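Local atomic coordinates of antitoxin RelF (Mycobacterium tuberculosis, PDB entry 3G5O), a protein that neutralises its partner toxin RelG and, in complex with it, binds DNA and represses their own promoter. Residues Arg9-Ser14 against Asp32-Thr37. Numbering follows the deposited sequence.
Sequences RILPIS and DQITIT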
ATOM      1  N   ARG A   9      10.325  -0.783 -17.639  1.00 46.26           N
ATOM      2  CA  ARG A   9      10.740   0.062 -18.749  1.00 44.36           C
ATOM      3  C   ARG A   9      10.299   1.535 -18.636  1.00 43.28           C
ATOM      4  O   ARG A   9       9.193   1.844 -18.201  1.00 42.85           O
ATOM      5  CB  ARG A   9      10.259  -0.549 -20.073  1.00 44.46           C
ATOM      6  CG  ARG A   9      10.704  -2.027 -20.326  1.00 45.26           C
ATOM      7  CD  ARG A   9      12.095  -2.112 -20.978  1.00 46.04           C
ATOM      8  NE  ARG A   9      12.508  -3.483 -21.291  1.00 47.76           N
ATOM      9  CZ  ARG A   9      13.228  -4.263 -20.478  1.00 48.18           C
ATOM     10  NH1 ARG A   9      13.607  -3.818 -19.290  1.00 47.94           N
ATOM     11  NH2 ARG A   9      13.565  -5.497 -20.845  1.00 48.43           N
ATOM     12  N   ILE A  10      11.185   2.437 -19.041  1.00 41.79           N
ATOM     13  CA  ILE A  10      10.905   3.853 -19.108  1.00 40.38           C
ATOM     14  C   ILE A  10      10.920   4.213 -20.582  1.00 39.91           C
ATOM     15  O   ILE A  10      11.925   4.040 -21.260  1.00 39.71           O
ATOM     16  CB  ILE A  10      11.945   4.666 -18.321  1.00 40.77           C
ATOM     17  CG1 ILE A  10      11.982   4.204 -16.850  1.00 41.41           C
ATOM     18  CG2 ILE A  10      11.664   6.149 -18.424  1.00 40.59           C
ATOM     19  CD1 ILE A  10      13.206   4.716 -16.025  1.00 43.31           C
ATOM     20  N   LEU A  11       9.794   4.702 -21.080  1.00 38.55           N
ATOM     21  CA  LEU A  11       9.600   4.868 -22.505  1.00 37.62           C
ATOM     22  C   LEU A  11       8.970   6.196 -22.874  1.00 37.11           C
ATOM     23  O   LEU A  11       8.072   6.674 -22.179  1.00 37.45           O
ATOM     24  CB  LEU A  11       8.733   3.731 -23.067  1.00 36.80           C
ATOM     25  CG  LEU A  11       9.333   2.324 -23.202  1.00 37.79           C
ATOM     26  CD1 LEU A  11       8.243   1.417 -23.688  1.00 37.94           C
ATOM     27  CD2 LEU A  11      10.529   2.264 -24.188  1.00 35.68           C
ATOM     28  N   PRO A  12       9.419   6.784 -23.997  1.00 37.05           N
ATOM     29  CA  PRO A  12       8.743   7.986 -24.488  1.00 36.08           C
ATOM     30  C   PRO A  12       7.372   7.647 -25.050  1.00 35.65           C
ATOM     31  O   PRO A  12       7.160   6.539 -25.518  1.00 34.45           O
ATOM     32  CB  PRO A  12       9.672   8.502 -25.606  1.00 36.63           C
ATOM     33  CG  PRO A  12      10.559   7.333 -25.971  1.00 36.47           C
ATOM     34  CD  PRO A  12      10.652   6.456 -24.761  1.00 36.64           C
ATOM     35  N   ILE A  13       6.464   8.613 -24.999  1.00 34.91           N
ATOM     36  CA  ILE A  13       5.117   8.447 -25.482  1.00 36.22           C
ATOM     37  C   ILE A  13       5.098   8.102 -26.981  1.00 36.42           C
ATOM     38  O   ILE A  13       4.250   7.316 -27.418  1.00 36.24           O
ATOM     39  CB  ILE A  13       4.287   9.714 -25.146  1.00 36.45           C
ATOM     40  CG1 ILE A  13       2.838   9.378 -24.828  1.00 35.70           C
ATOM     41  CG2 ILE A  13       4.419  10.789 -26.236  1.00 38.85           C
ATOM     42  CD1 ILE A  13       2.053  10.595 -24.294  1.00 34.46           C
ATOM     43  N   SER A  14       6.059   8.649 -27.749  1.00 36.35           N
ATOM     44  CA  SER A  14       6.218   8.318 -29.179  1.00 36.87           C
ATOM     45  C   SER A  14       6.466   6.828 -29.435  1.00 37.01           C
ATOM     46  O   SER A  14       6.024   6.297 -30.443  1.00 37.91           O
ATOM     47  CB  SER A  14       7.329   9.154 -29.836  1.00 36.95           C
ATOM     48  OG  SER A  14       8.594   8.888 -29.240  1.00 37.75           O
ATOM     49  N   ASP A  32       4.844  -6.331 -15.314  1.00 28.19           N
ATOM     50  CA  ASP A  32       5.697  -5.305 -15.918  1.00 29.24           C
ATOM     51  C   ASP A  32       5.085  -3.908 -15.715  1.00 28.86           C
ATOM     52  O   ASP A  32       3.862  -3.758 -15.677  1.00 27.23           O
ATOM     53  CB  ASP A  32       5.846  -5.554 -17.430  1.00 30.56           C
ATOM     54  CG  ASP A  32       6.625  -6.848 -17.777  1.00 35.29           C
ATOM     55  OD1 ASP A  32       7.309  -7.440 -16.910  1.00 37.40           O
ATOM     56  OD2 ASP A  32       6.550  -7.259 -18.959  1.00 41.39           O
ATOM     57  N   GLN A  33       5.924  -2.890 -15.570  1.00 28.50           N
ATOM     58  CA  GLN A  33       5.440  -1.517 -15.563  1.00 29.34           C
ATOM     59  C   GLN A  33       6.139  -0.688 -16.593  1.00 28.12           C
ATOM     60  O   GLN A  33       7.315  -0.905 -16.882  1.00 28.06           O
ATOM     61  CB  GLN A  33       5.618  -0.839 -14.217  1.00 29.84           C
ATOM     62  CG  GLN A  33       6.611  -1.523 -13.357  1.00 36.44           C
ATOM     63  CD  GLN A  33       6.689  -0.861 -11.987  1.00 39.84           C
ATOM     64  OE1 GLN A  33       6.580  -1.530 -10.962  1.00 42.38           O
ATOM     65  NE2 GLN A  33       6.878   0.459 -11.976  1.00 38.32           N
ATOM     66  N   ILE A  34       5.414   0.283 -17.113  1.00 26.62           N
ATOM     67  CA  ILE A  34       5.969   1.237 -18.050  1.00 26.86           C
ATOM     68  C   ILE A  34       5.792   2.615 -17.464  1.00 26.46           C
ATOM     69  O   ILE A  34       4.670   3.017 -17.165  1.00 25.90           O
ATOM     70  CB  ILE A  34       5.206   1.214 -19.363  1.00 26.69           C
ATOM     71  CG1 ILE A  34       5.179  -0.203 -19.937  1.00 26.52           C
ATOM     72  CG2 ILE A  34       5.825   2.235 -20.353  1.00 28.22           C
ATOM     73  CD1 ILE A  34       4.262  -0.339 -21.125  1.00 29.19           C
ATOM     74  N   THR A  35       6.895   3.327 -17.259  1.00 26.80           N
ATOM     75  CA  THR A  35       6.836   4.751 -16.993  1.00 26.78           C
ATOM     76  C   THR A  35       6.905   5.447 -18.349  1.00 27.65           C
ATOM     77  O   THR A  35       7.852   5.218 -19.160  1.00 26.88           O
ATOM     78  CB  THR A  35       8.004   5.238 -16.120  1.00 27.80           C
ATOM     79  OG1 THR A  35       8.022   4.537 -14.878  1.00 29.47           O
ATOM     80  CG2 THR A  35       7.910   6.749 -15.845  1.00 27.26           C
ATOM     81  N   ILE A  36       5.915   6.298 -18.585  1.00 27.04           N
ATOM     82  CA  ILE A  36       5.742   6.933 -19.848  1.00 28.04           C
ATOM     83  C   ILE A  36       6.254   8.347 -19.653  1.00 29.37           C
ATOM     84  O   ILE A  36       5.779   9.046 -18.761  1.00 27.98           O
ATOM     85  CB  ILE A  36       4.250   6.966 -20.257  1.00 27.87           C
ATOM     86  CG1 ILE A  36       3.719   5.546 -20.534  1.00 27.61           C
ATOM     87  CG2 ILE A  36       4.046   7.865 -21.473  1.00 27.47           C
ATOM     88  CD1 ILE A  36       2.205   5.523 -20.833  1.00 31.53           C
ATOM     89  N   THR A  37       7.235   8.750 -20.462  1.00 30.60           N
ATOM     90  CA  THR A  37       7.777  10.111 -20.355  1.00 33.46           C
ATOM     91  C   THR A  37       7.233  11.050 -21.428  1.00 35.48           C
ATOM     92  O   THR A  37       6.856  10.629 -22.524  1.00 35.04           O
ATOM     93  CB  THR A  37       9.334  10.152 -20.395  1.00 33.29           C
ATOM     94  OG1 THR A  37       9.773   9.730 -21.683  1.00 33.81           O
ATOM     95  CG2 THR A  37       9.922   9.245 -19.356  1.00 32.87           C
TER
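Thr-35 O is gripped twice from the 9-12 strand: by Leu-11 N at 2.8 Å, in a nearly straight bond (170° at the hydrogen) that runs along the C=O axis, and by a CA-H...O contact from Ile-10 CA at 3.3 Å. Arg-9 O and Leu-11 O are each held in the same double way by the facing strand. Arg-9 O takes Thr-35 N at 2.9 Å, again close to the C=O axis. Leu-11 O receives Thr-37 N at 2.8 Å, with the donor 29° above the carbonyl plane. The CA-H groups of Ile-34 and Ile-36 supply the second contacts. These bonds make a parallel ladder pairing Arg-9 to Pro-12 with Ile-34 to Thr-37. It joins the two parallel strands of a beta-alpha-beta unit whose connection carries helices 13-16 and 20-28; antiparallel strand 41-48 flanks 33-38 on its other edge. On the face of Ile-10, Pro-12, Thr-35 and Thr-37, the CG2 methyls of Ile-10 and Thr-37 meet at 3.7 Å, the two side chains crossing at about a right angle. Thr-37 OG1 sits between its own N and carbonyl carbon (chi1 66°), which puts CG2 beside the backbone N, turned to Ile-10. On the reverse face Leu-11 CD1 lies obliquely across Ile-34 CG2 at 4.2 Å, and Phe-23 of helix 20-28 packs on both residues. Beyond Pro-12, the N-cap of helix 13-16, Ile-13 N reaches Thr-37 O at 3.2 Å, while Ile-13 CG1 rests 3.9 Å from Ile-36 CG2; Asn-21 of the second RelF subunit packs on Ile-13 and its Leu-46 on Ile-36.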